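Long-range contacts in hypothetical protein MTH1491 (Methanothermobacter thermautotrophicus, PDB 1L1S), which is of unknown function but belongs to the DsrE/DsrF-like family, some of whose members handle sulfur, so a related role is possible: residues 5-11 against 107-113; 13-19 against 53-57. One frame throughout, in Å; residues are numbered along the deposited sequence.

Contact 1. Residues 5-11 against 107-113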
ATOM      1  N   ARG A   5     -11.591  -7.994   9.907  1.00 22.35           N
ATOM      2  CA  ARG A   5     -12.201  -7.399   8.724  1.00 21.53           C
ATOM      3  C   ARG A   5     -11.092  -6.748   7.917  1.00 20.10           C
ATOM      4  O   ARG A   5     -10.341  -5.906   8.429  1.00 19.69           O
ATOM      5  CB  ARG A   5     -13.222  -6.345   9.141  1.00 21.83           C
ATOM      6  CG  ARG A   5     -14.402  -6.889   9.933  1.00 24.00           C
ATOM      7  CD  ARG A   5     -15.215  -5.728  10.471  1.00 25.29           C
ATOM      8  NE  ARG A   5     -14.375  -4.901  11.328  1.00 27.05           N
ATOM      9  CZ  ARG A   5     -14.706  -3.694  11.769  1.00 28.50           C
ATOM     10  NH1 ARG A   5     -15.873  -3.156  11.437  1.00 27.82           N
ATOM     11  NH2 ARG A   5     -13.860  -3.027  12.539  1.00 29.61           N
ATOM     12  N   VAL A   6     -10.996  -7.121   6.651  1.00 18.17           N
ATOM     13  CA  VAL A   6      -9.949  -6.582   5.803  1.00 16.43           C
ATOM     14  C   VAL A   6     -10.386  -6.346   4.366  1.00 15.62           C
ATOM     15  O   VAL A   6     -11.129  -7.132   3.774  1.00 14.62           O
ATOM     16  CB  VAL A   6      -8.705  -7.527   5.828  1.00 17.27           C
ATOM     17  CG1 VAL A   6      -9.133  -8.941   5.603  1.00 17.41           C
ATOM     18  CG2 VAL A   6      -7.682  -7.120   4.768  1.00 15.17           C
ATOM     19  N   VAL A   7      -9.909  -5.241   3.811  1.00 14.82           N
ATOM     20  CA  VAL A   7     -10.205  -4.888   2.442  1.00 14.41           C
ATOM     21  C   VAL A   7      -8.892  -4.807   1.660  1.00 14.06           C
ATOM     22  O   VAL A   7      -7.937  -4.127   2.083  1.00 13.58           O
ATOM     23  CB  VAL A   7     -10.963  -3.524   2.362  1.00 15.53           C
ATOM     24  CG1 VAL A   7     -10.186  -2.443   3.083  1.00 15.15           C
ATOM     25  CG2 VAL A   7     -11.171  -3.124   0.913  1.00 15.86           C
ATOM     26  N   PHE A   8      -8.844  -5.530   0.543  1.00 13.33           N
ATOM     27  CA  PHE A   8      -7.677  -5.538  -0.338  1.00 12.53           C
ATOM     28  C   PHE A   8      -7.863  -4.502  -1.414  1.00 13.18           C
ATOM     29  O   PHE A   8      -8.984  -4.194  -1.809  1.00 12.62           O
ATOM     30  CB  PHE A   8      -7.468  -6.887  -1.006  1.00 12.44           C
ATOM     31  CG  PHE A   8      -6.920  -7.938  -0.093  1.00 11.89           C
ATOM     32  CD1 PHE A   8      -7.747  -8.599   0.796  1.00 11.82           C
ATOM     33  CD2 PHE A   8      -5.568  -8.279  -0.141  1.00 13.08           C
ATOM     34  CE1 PHE A   8      -7.237  -9.600   1.635  1.00 14.54           C
ATOM     35  CE2 PHE A   8      -5.042  -9.274   0.685  1.00 12.40           C
ATOM     36  CZ  PHE A   8      -5.878  -9.937   1.572  1.00 14.09           C
ATOM     37  N   HIS A   9      -6.746  -3.979  -1.890  1.00 13.14           N
ATOM     38  CA  HIS A   9      -6.747  -2.938  -2.902  1.00 14.19           C
ATOM     39  C   HIS A   9      -5.875  -3.361  -4.064  1.00 15.19           C
ATOM     40  O   HIS A   9      -4.709  -3.678  -3.880  1.00 15.46           O
ATOM     41  CB  HIS A   9      -6.217  -1.655  -2.248  1.00 14.59           C
ATOM     42  CG  HIS A   9      -5.838  -0.563  -3.198  1.00 15.79           C
ATOM     43  ND1 HIS A   9      -5.279   0.621  -2.762  1.00 15.69           N
ATOM     44  CD2 HIS A   9      -5.909  -0.469  -4.547  1.00 16.61           C
ATOM     45  CE1 HIS A   9      -5.018   1.395  -3.799  1.00 14.45           C
ATOM     46  NE2 HIS A   9      -5.390   0.759  -4.895  1.00 17.21           N
ATOM     47  N   ILE A  10      -6.454  -3.394  -5.255  1.00 15.62           N
ATOM     48  CA  ILE A  10      -5.689  -3.722  -6.447  1.00 16.33           C
ATOM     49  C   ILE A  10      -6.099  -2.773  -7.574  1.00 17.16           C
ATOM     50  O   ILE A  10      -7.282  -2.581  -7.829  1.00 17.64           O
ATOM     51  CB  ILE A  10      -5.903  -5.184  -6.862  1.00 16.95           C
ATOM     52  CG1 ILE A  10      -4.952  -5.539  -7.998  1.00 17.55           C
ATOM     53  CG2 ILE A  10      -7.360  -5.435  -7.255  1.00 16.18           C
ATOM     54  CD1 ILE A  10      -5.021  -7.006  -8.363  1.00 18.81           C
ATOM     55  N   ASP A  11      -5.122  -2.146  -8.220  1.00 17.50           N
ATOM     56  CA  ASP A  11      -5.426  -1.236  -9.316  1.00 18.94           C
ATOM     57  C   ASP A  11      -4.613  -1.526 -10.582  1.00 20.68           C
ATOM     58  O   ASP A  11      -4.493  -0.677 -11.463  1.00 21.19           O
ATOM     59  CB  ASP A  11      -5.247   0.228  -8.871  1.00 18.21           C
ATOM     60  CG  ASP A  11      -3.880   0.500  -8.229  1.00 17.95           C
ATOM     61  OD1 ASP A  11      -3.780   1.464  -7.430  1.00 18.60           O
ATOM     62  OD2 ASP A  11      -2.908  -0.228  -8.518  1.00 16.63           O
ATOM     63  N   GLY A 107     -12.899   0.784  10.832  1.00 21.64           N
ATOM     64  CA  GLY A 107     -12.076  -0.172  11.563  1.00 20.10           C
ATOM     65  C   GLY A 107     -11.491  -1.335  10.770  1.00 19.45           C
ATOM     66  O   GLY A 107     -10.793  -2.176  11.327  1.00 20.62           O
ATOM     67  N   TRP A 108     -11.762  -1.408   9.476  1.00 17.80           N
ATOM     68  CA  TRP A 108     -11.218  -2.500   8.681  1.00 16.21           C
ATOM     69  C   TRP A 108      -9.716  -2.323   8.441  1.00 15.04           C
ATOM     70  O   TRP A 108      -9.221  -1.204   8.348  1.00 13.94           O
ATOM     71  CB  TRP A 108     -11.922  -2.573   7.319  1.00 16.74           C
ATOM     72  CG  TRP A 108     -13.373  -2.965   7.365  1.00 17.34           C
ATOM     73  CD1 TRP A 108     -14.370  -2.385   8.112  1.00 15.90           C
ATOM     74  CD2 TRP A 108     -14.004  -3.989   6.584  1.00 17.04           C
ATOM     75  NE1 TRP A 108     -15.571  -2.988   7.841  1.00 16.04           N
ATOM     76  CE2 TRP A 108     -15.381  -3.971   6.906  1.00 16.39           C
ATOM     77  CE3 TRP A 108     -13.537  -4.918   5.638  1.00 17.02           C
ATOM     78  CZ2 TRP A 108     -16.306  -4.852   6.313  1.00 16.59           C
ATOM     79  CZ3 TRP A 108     -14.453  -5.800   5.049  1.00 16.24           C
ATOM     80  CH2 TRP A 108     -15.828  -5.754   5.393  1.00 16.05           C
ATOM     81  N   ALA A 109      -8.999  -3.436   8.329  1.00 14.41           N
ATOM     82  CA  ALA A 109      -7.574  -3.399   8.057  1.00 13.74           C
ATOM     83  C   ALA A 109      -7.417  -3.229   6.528  1.00 14.11           C
ATOM     84  O   ALA A 109      -8.320  -3.558   5.761  1.00 14.18           O
ATOM     85  CB  ALA A 109      -6.923  -4.682   8.519  1.00 13.19           C
ATOM     86  N   TYR A 110      -6.270  -2.719   6.101  1.00 12.57           N
ATOM     87  CA  TYR A 110      -6.030  -2.472   4.696  1.00 12.84           C
ATOM     88  C   TYR A 110      -4.792  -3.188   4.187  1.00 12.55           C
ATOM     89  O   TYR A 110      -3.724  -3.123   4.799  1.00 13.28           O
ATOM     90  CB  TYR A 110      -5.911  -0.954   4.509  1.00 13.57           C
ATOM     91  CG  TYR A 110      -5.419  -0.448   3.169  1.00 13.15           C
ATOM     92  CD1 TYR A 110      -6.243  -0.459   2.042  1.00 12.46           C
ATOM     93  CD2 TYR A 110      -4.147   0.128   3.052  1.00 11.95           C
ATOM     94  CE1 TYR A 110      -5.812   0.107   0.823  1.00 12.83           C
ATOM     95  CE2 TYR A 110      -3.706   0.687   1.845  1.00 12.64           C
ATOM     96  CZ  TYR A 110      -4.542   0.678   0.737  1.00 13.78           C
ATOM     97  OH  TYR A 110      -4.119   1.258  -0.439  1.00 14.52           O
ATOM     98  N   ILE A 111      -4.939  -3.884   3.067  1.00 12.53           N
ATOM     99  CA  ILE A 111      -3.810  -4.587   2.468  1.00 11.57           C
ATOM    100  C   ILE A 111      -3.698  -4.235   0.988  1.00 12.41           C
ATOM    101  O   ILE A 111      -4.650  -4.387   0.235  1.00 11.90           O
ATOM    102  CB  ILE A 111      -3.954  -6.121   2.584  1.00 11.10           C
ATOM    103  CG1 ILE A 111      -4.054  -6.541   4.053  1.00 12.34           C
ATOM    104  CG2 ILE A 111      -2.774  -6.796   1.932  1.00 11.02           C
ATOM    105  CD1 ILE A 111      -2.840  -6.193   4.867  1.00 13.61           C
ATOM    106  N   ARG A 112      -2.516  -3.794   0.575  1.00 13.60           N
ATOM    107  CA  ARG A 112      -2.272  -3.430  -0.812  1.00 14.84           C
ATOM    108  C   ARG A 112      -1.147  -4.330  -1.353  1.00 14.52           C
ATOM    109  O   ARG A 112       0.028  -4.015  -1.246  1.00 13.89           O
ATOM    110  CB  ARG A 112      -1.902  -1.940  -0.867  1.00 16.14           C
ATOM    111  CG  ARG A 112      -2.017  -1.268  -2.243  1.00 19.46           C
ATOM    112  CD  ARG A 112      -0.852  -1.615  -3.142  1.00 20.64           C
ATOM    113  NE  ARG A 112      -0.854  -0.809  -4.359  1.00 22.99           N
ATOM    114  CZ  ARG A 112      -0.158  -1.105  -5.453  1.00 22.73           C
ATOM    115  NH1 ARG A 112       0.593  -2.197  -5.481  1.00 23.54           N
ATOM    116  NH2 ARG A 112      -0.213  -0.311  -6.516  1.00 22.05           N
ATOM    117  N   PRO A 113      -1.508  -5.489  -1.924  1.00 16.07           N
ATOM    118  CA  PRO A 113      -0.484  -6.395  -2.453  1.00 17.08           C
ATOM    119  C   PRO A 113       0.301  -5.779  -3.600  1.00 18.22           C
ATOM    120  O   PRO A 113       1.499  -6.027  -3.698  1.00 20.44           O
ATOM    121  CB  PRO A 113      -1.287  -7.617  -2.901  1.00 18.20           C
ATOM    122  CG  PRO A 113      -2.547  -7.533  -2.080  1.00 16.80           C
ATOM    123  CD  PRO A 113      -2.847  -6.063  -2.112  1.00 16.21           C
TER
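His9 and Tyr110 are joined by a hydrogen bond, ND1 of His9 to OH of Tyr110, 2.7 Å. Either atom could be the donor. The hydroxyl sits at the edge of the imidazole, and the two rings meet rim to rim with their planes at 44°. Arg112 lays its CG over one imidazole face. On the opposite side of the sheet, Ile111 CB rests over the Phe8 ring face, while Pro113 CG comes to that ring's edge, 3.7 Å from Phe8 CD2. Val6 CG2 meets Ile111 CG1 at 3.7 Å. At the far end, Arg5 CB lies over the five-membered ring of Trp108, 3.8 Å from its centroid.

Behind these side chains runs a parallel beta ladder. Within this chain, strand 109-111 is an outermost strand of the parallel sheet of this alpha/beta fold, next to strand 4-10. Ala109 N bonds to Arg5 O at 2.8 Å and Val7 N to Ala109 O at 3.0 Å; Ile111 N and His9 N continue the alternation. Helix 96-105 covers the side with His9 and Tyr110, and helix 15-31 the side with Phe8.

A second shell fixes the histidine. The His9 side chain runs out with CG trans to the backbone N (chi1 166°). Its NE2 donates a hydrogen bond to Asp11 OD1, 3.1 Å away, from above the carboxylate plane, so both ring nitrogens are engaged. Asp11 OD2 forms a salt bridge to Arg112 NH2 at 3.4 Å; the oxygen stands off the guanidinium plane, and no N-H is directed at it. The stronger partner of Arg112 NH2 is Pro113 O of the third subunit, whose Arg112 N also bonds to Tyr110 OH.

Contact 2. Residues 13-19 against 53-57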
ATOM      1  N   ASP A  13      -3.517  -4.984 -13.428  1.00 26.73           N
ATOM      2  CA  ASP A  13      -4.004  -6.294 -13.844  1.00 28.40           C
ATOM      3  C   ASP A  13      -2.896  -7.215 -14.349  1.00 27.95           C
ATOM      4  O   ASP A  13      -3.171  -8.243 -14.966  1.00 27.75           O
ATOM      5  CB  ASP A  13      -5.113  -6.155 -14.896  1.00 29.36           C
ATOM      6  CG  ASP A  13      -4.617  -5.572 -16.209  1.00 31.36           C
ATOM      7  OD1 ASP A  13      -3.617  -4.827 -16.207  1.00 31.87           O
ATOM      8  OD2 ASP A  13      -5.250  -5.843 -17.253  1.00 34.43           O
ATOM      9  N   ASP A  14      -1.645  -6.849 -14.083  1.00 28.27           N
ATOM     10  CA  ASP A  14      -0.530  -7.694 -14.495  1.00 28.29           C
ATOM     11  C   ASP A  14      -0.650  -9.010 -13.718  1.00 27.08           C
ATOM     12  O   ASP A  14      -1.013  -9.028 -12.533  1.00 25.34           O
ATOM     13  CB  ASP A  14       0.817  -6.995 -14.235  1.00 29.96           C
ATOM     14  CG  ASP A  14       1.127  -6.831 -12.763  1.00 32.90           C
ATOM     15  OD1 ASP A  14       1.722  -7.759 -12.173  1.00 34.09           O
ATOM     16  OD2 ASP A  14       0.774  -5.771 -12.192  1.00 34.98           O
ATOM     17  N   GLU A  15      -0.374 -10.111 -14.411  1.00 25.87           N
ATOM     18  CA  GLU A  15      -0.492 -11.440 -13.835  1.00 26.41           C
ATOM     19  C   GLU A  15       0.073 -11.641 -12.421  1.00 25.08           C
ATOM     20  O   GLU A  15      -0.666 -11.970 -11.495  1.00 25.46           O
ATOM     21  CB  GLU A  15       0.107 -12.464 -14.818  1.00 28.12           C
ATOM     22  CG  GLU A  15       0.245 -13.869 -14.259  1.00 31.37           C
ATOM     23  CD  GLU A  15       0.044 -14.965 -15.306  1.00 33.28           C
ATOM     24  OE1 GLU A  15       0.487 -16.100 -15.052  1.00 34.84           O
ATOM     25  OE2 GLU A  15      -0.564 -14.704 -16.370  1.00 34.33           O
ATOM     26  N   SER A  16       1.370 -11.442 -12.236  1.00 24.40           N
ATOM     27  CA  SER A  16       1.961 -11.644 -10.911  1.00 24.08           C
ATOM     28  C   SER A  16       1.229 -10.915  -9.777  1.00 22.15           C
ATOM     29  O   SER A  16       1.033 -11.473  -8.710  1.00 22.70           O
ATOM     30  CB  SER A  16       3.439 -11.258 -10.936  1.00 24.95           C
ATOM     31  OG  SER A  16       3.629 -10.069 -11.684  1.00 29.35           O
ATOM     32  N   ARG A  17       0.803  -9.680 -10.001  1.00 21.55           N
ATOM     33  CA  ARG A  17       0.093  -8.950  -8.952  1.00 20.54           C
ATOM     34  C   ARG A  17      -1.273  -9.584  -8.661  1.00 19.77           C
ATOM     35  O   ARG A  17      -1.685  -9.719  -7.512  1.00 17.60           O
ATOM     36  CB  ARG A  17      -0.098  -7.490  -9.369  1.00 22.28           C
ATOM     37  CG  ARG A  17      -0.635  -6.586  -8.270  1.00 25.30           C
ATOM     38  CD  ARG A  17       0.408  -5.574  -7.818  1.00 28.95           C
ATOM     39  NE  ARG A  17       1.446  -6.155  -6.964  1.00 29.74           N
ATOM     40  CZ  ARG A  17       2.746  -5.897  -7.090  1.00 31.47           C
ATOM     41  NH1 ARG A  17       3.177  -5.074  -8.042  1.00 30.88           N
ATOM     42  NH2 ARG A  17       3.621  -6.453  -6.253  1.00 31.66           N
ATOM     43  N   VAL A  18      -1.976  -9.976  -9.716  1.00 19.37           N
ATOM     44  CA  VAL A  18      -3.288 -10.580  -9.557  1.00 19.20           C
ATOM     45  C   VAL A  18      -3.181 -11.908  -8.810  1.00 19.17           C
ATOM     46  O   VAL A  18      -3.926 -12.163  -7.879  1.00 19.90           O
ATOM     47  CB  VAL A  18      -3.974 -10.781 -10.939  1.00 18.58           C
ATOM     48  CG1 VAL A  18      -5.339 -11.429 -10.762  1.00 18.25           C
ATOM     49  CG2 VAL A  18      -4.108  -9.441 -11.640  1.00 18.53           C
ATOM     50  N   LEU A  19      -2.247 -12.751  -9.209  1.00 20.16           N
ATOM     51  CA  LEU A  19      -2.086 -14.033  -8.533  1.00 19.73           C
ATOM     52  C   LEU A  19      -1.645 -13.829  -7.084  1.00 19.39           C
ATOM     53  O   LEU A  19      -1.975 -14.630  -6.203  1.00 18.39           O
ATOM     54  CB  LEU A  19      -1.083 -14.908  -9.295  1.00 21.05           C
ATOM     55  CG  LEU A  19      -1.569 -15.366 -10.689  1.00 22.93           C
ATOM     56  CD1 LEU A  19      -0.480 -16.192 -11.405  1.00 23.15           C
ATOM     57  CD2 LEU A  19      -2.850 -16.198 -10.532  1.00 22.68           C
ATOM     58  N   SER A  53     -12.709 -12.533 -18.106  1.00 33.93           N
ATOM     59  CA  SER A  53     -11.388 -12.563 -17.506  1.00 33.19           C
ATOM     60  C   SER A  53     -10.874 -13.970 -17.275  1.00 32.46           C
ATOM     61  O   SER A  53     -11.628 -14.872 -16.931  1.00 31.87           O
ATOM     62  CB  SER A  53     -11.404 -11.803 -16.179  1.00 34.34           C
ATOM     63  OG  SER A  53     -10.166 -11.929 -15.506  1.00 34.87           O
ATOM     64  N   GLU A  54      -9.573 -14.141 -17.471  1.00 32.52           N
ATOM     65  CA  GLU A  54      -8.900 -15.419 -17.265  1.00 32.06           C
ATOM     66  C   GLU A  54      -8.925 -15.798 -15.782  1.00 30.73           C
ATOM     67  O   GLU A  54      -8.620 -16.930 -15.417  1.00 30.85           O
ATOM     68  CB  GLU A  54      -7.455 -15.294 -17.716  1.00 33.60           C
ATOM     69  CG  GLU A  54      -6.728 -14.176 -16.985  1.00 37.56           C
ATOM     70  CD  GLU A  54      -5.405 -13.811 -17.626  1.00 40.03           C
ATOM     71  OE1 GLU A  54      -4.447 -14.614 -17.523  1.00 41.61           O
ATOM     72  OE2 GLU A  54      -5.327 -12.720 -18.241  1.00 40.73           O
ATOM     73  N   TYR A  55      -9.288 -14.847 -14.927  1.00 29.12           N
ATOM     74  CA  TYR A  55      -9.330 -15.101 -13.491  1.00 27.91           C
ATOM     75  C   TYR A  55     -10.750 -15.335 -12.981  1.00 28.06           C
ATOM     76  O   TYR A  55     -10.972 -15.439 -11.768  1.00 27.72           O
ATOM     77  CB  TYR A  55      -8.724 -13.914 -12.733  1.00 27.32           C
ATOM     78  CG  TYR A  55      -7.365 -13.463 -13.225  1.00 25.70           C
ATOM     79  CD1 TYR A  55      -7.234 -12.332 -14.042  1.00 24.93           C
ATOM     80  CD2 TYR A  55      -6.208 -14.147 -12.852  1.00 25.05           C
ATOM     81  CE1 TYR A  55      -5.978 -11.892 -14.469  1.00 25.55           C
ATOM     82  CE2 TYR A  55      -4.944 -13.720 -13.270  1.00 25.20           C
ATOM     83  CZ  TYR A  55      -4.832 -12.596 -14.074  1.00 26.73           C
ATOM     84  OH  TYR A  55      -3.583 -12.167 -14.473  1.00 28.01           O
ATOM     85  N   SER A  56     -11.708 -15.405 -13.904  1.00 27.29           N
ATOM     86  CA  SER A  56     -13.110 -15.603 -13.545  1.00 27.39           C
ATOM     87  C   SER A  56     -13.341 -16.812 -12.646  1.00 26.51           C
ATOM     88  O   SER A  56     -14.131 -16.745 -11.712  1.00 26.44           O
ATOM     89  CB  SER A  56     -13.976 -15.704 -14.808  1.00 27.61           C
ATOM     90  OG  SER A  56     -13.376 -16.553 -15.771  1.00 30.18           O
ATOM     91  N   GLY A  57     -12.651 -17.912 -12.921  1.00 25.72           N
ATOM     92  CA  GLY A  57     -12.806 -19.088 -12.083  1.00 25.71           C
ATOM     93  C   GLY A  57     -12.407 -18.761 -10.651  1.00 26.01           C
ATOM     94  O   GLY A  57     -13.132 -19.077  -9.698  1.00 24.95           O
TER
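The first torsions of Tyr55 and Val18 turn the ring and a methyl group toward each other. In Tyr55, CG stands opposite the carbonyl carbon (chi1 -50°), which sends the ring toward helix 15-31. In Val18, CG1 is trans to the backbone N (chi1 179°) and points back at that ring. The methyl lies over the centre of one face, 3.4 Å from the Tyr55 centroid and 11° off its normal, a close CH-pi contact. Glu54 CG packs on the other face, so the ring is sandwiched between a valine and its own neighbour. At the edge, Leu19 CD2 approaches Tyr55 CE2 at 4.2 Å. The hydroxyl reaches the first turn of the helix, where Tyr55 OH is 3.2 Å from Glu15 CA.

Both segments are helix starts. Asp14 is the N-cap of helix 15-31, its OD1 accepting from Arg17 N at 3.0 Å. Tyr55 is the N-cap residue of helix 56-64. It lies within a type I turn from Ser53 to Ser56, and an ST turn, Tyr55 N to Ser53 OG at 3.1 Å, fixes the backbone that carries the ring. Val18 also packs on Val48.

A serine in place of Tyr55 would probably open a gap beneath Val18 CG1 and strip Leu19 of its aromatic neighbour.

No hydrogen bond crosses between the segments, so van der Waals packing on the ring face probably accounts for most of the contact. Glu15 OE2 and Glu54 OE1, 4.1 Å apart, add like charges where both glutamates are exposed, which may raise the proton affinity of one carboxylate.

Overall arrangement
Strand 4-10 opens the chain and leads directly into helix 15-31, so contacts 1 and 2 begin on consecutive elements. The chain then passes through strand 35-41 and returns at 53-57, where contact 2 closes the shorter loop by tying the starts of helices 15-31 and 56-64. Strands 68-72 and 91-93 and helix 96-105 follow. Contact 1 closes the long loop at the C terminus by adding strand 109-111 beside strand 4-10; contact 2 is nested within it. Their centres are about 17 Å apart, yet the two touch: Ile10 CD1 packs on Val18 CA at 4.1 Å, linking sheet to helix.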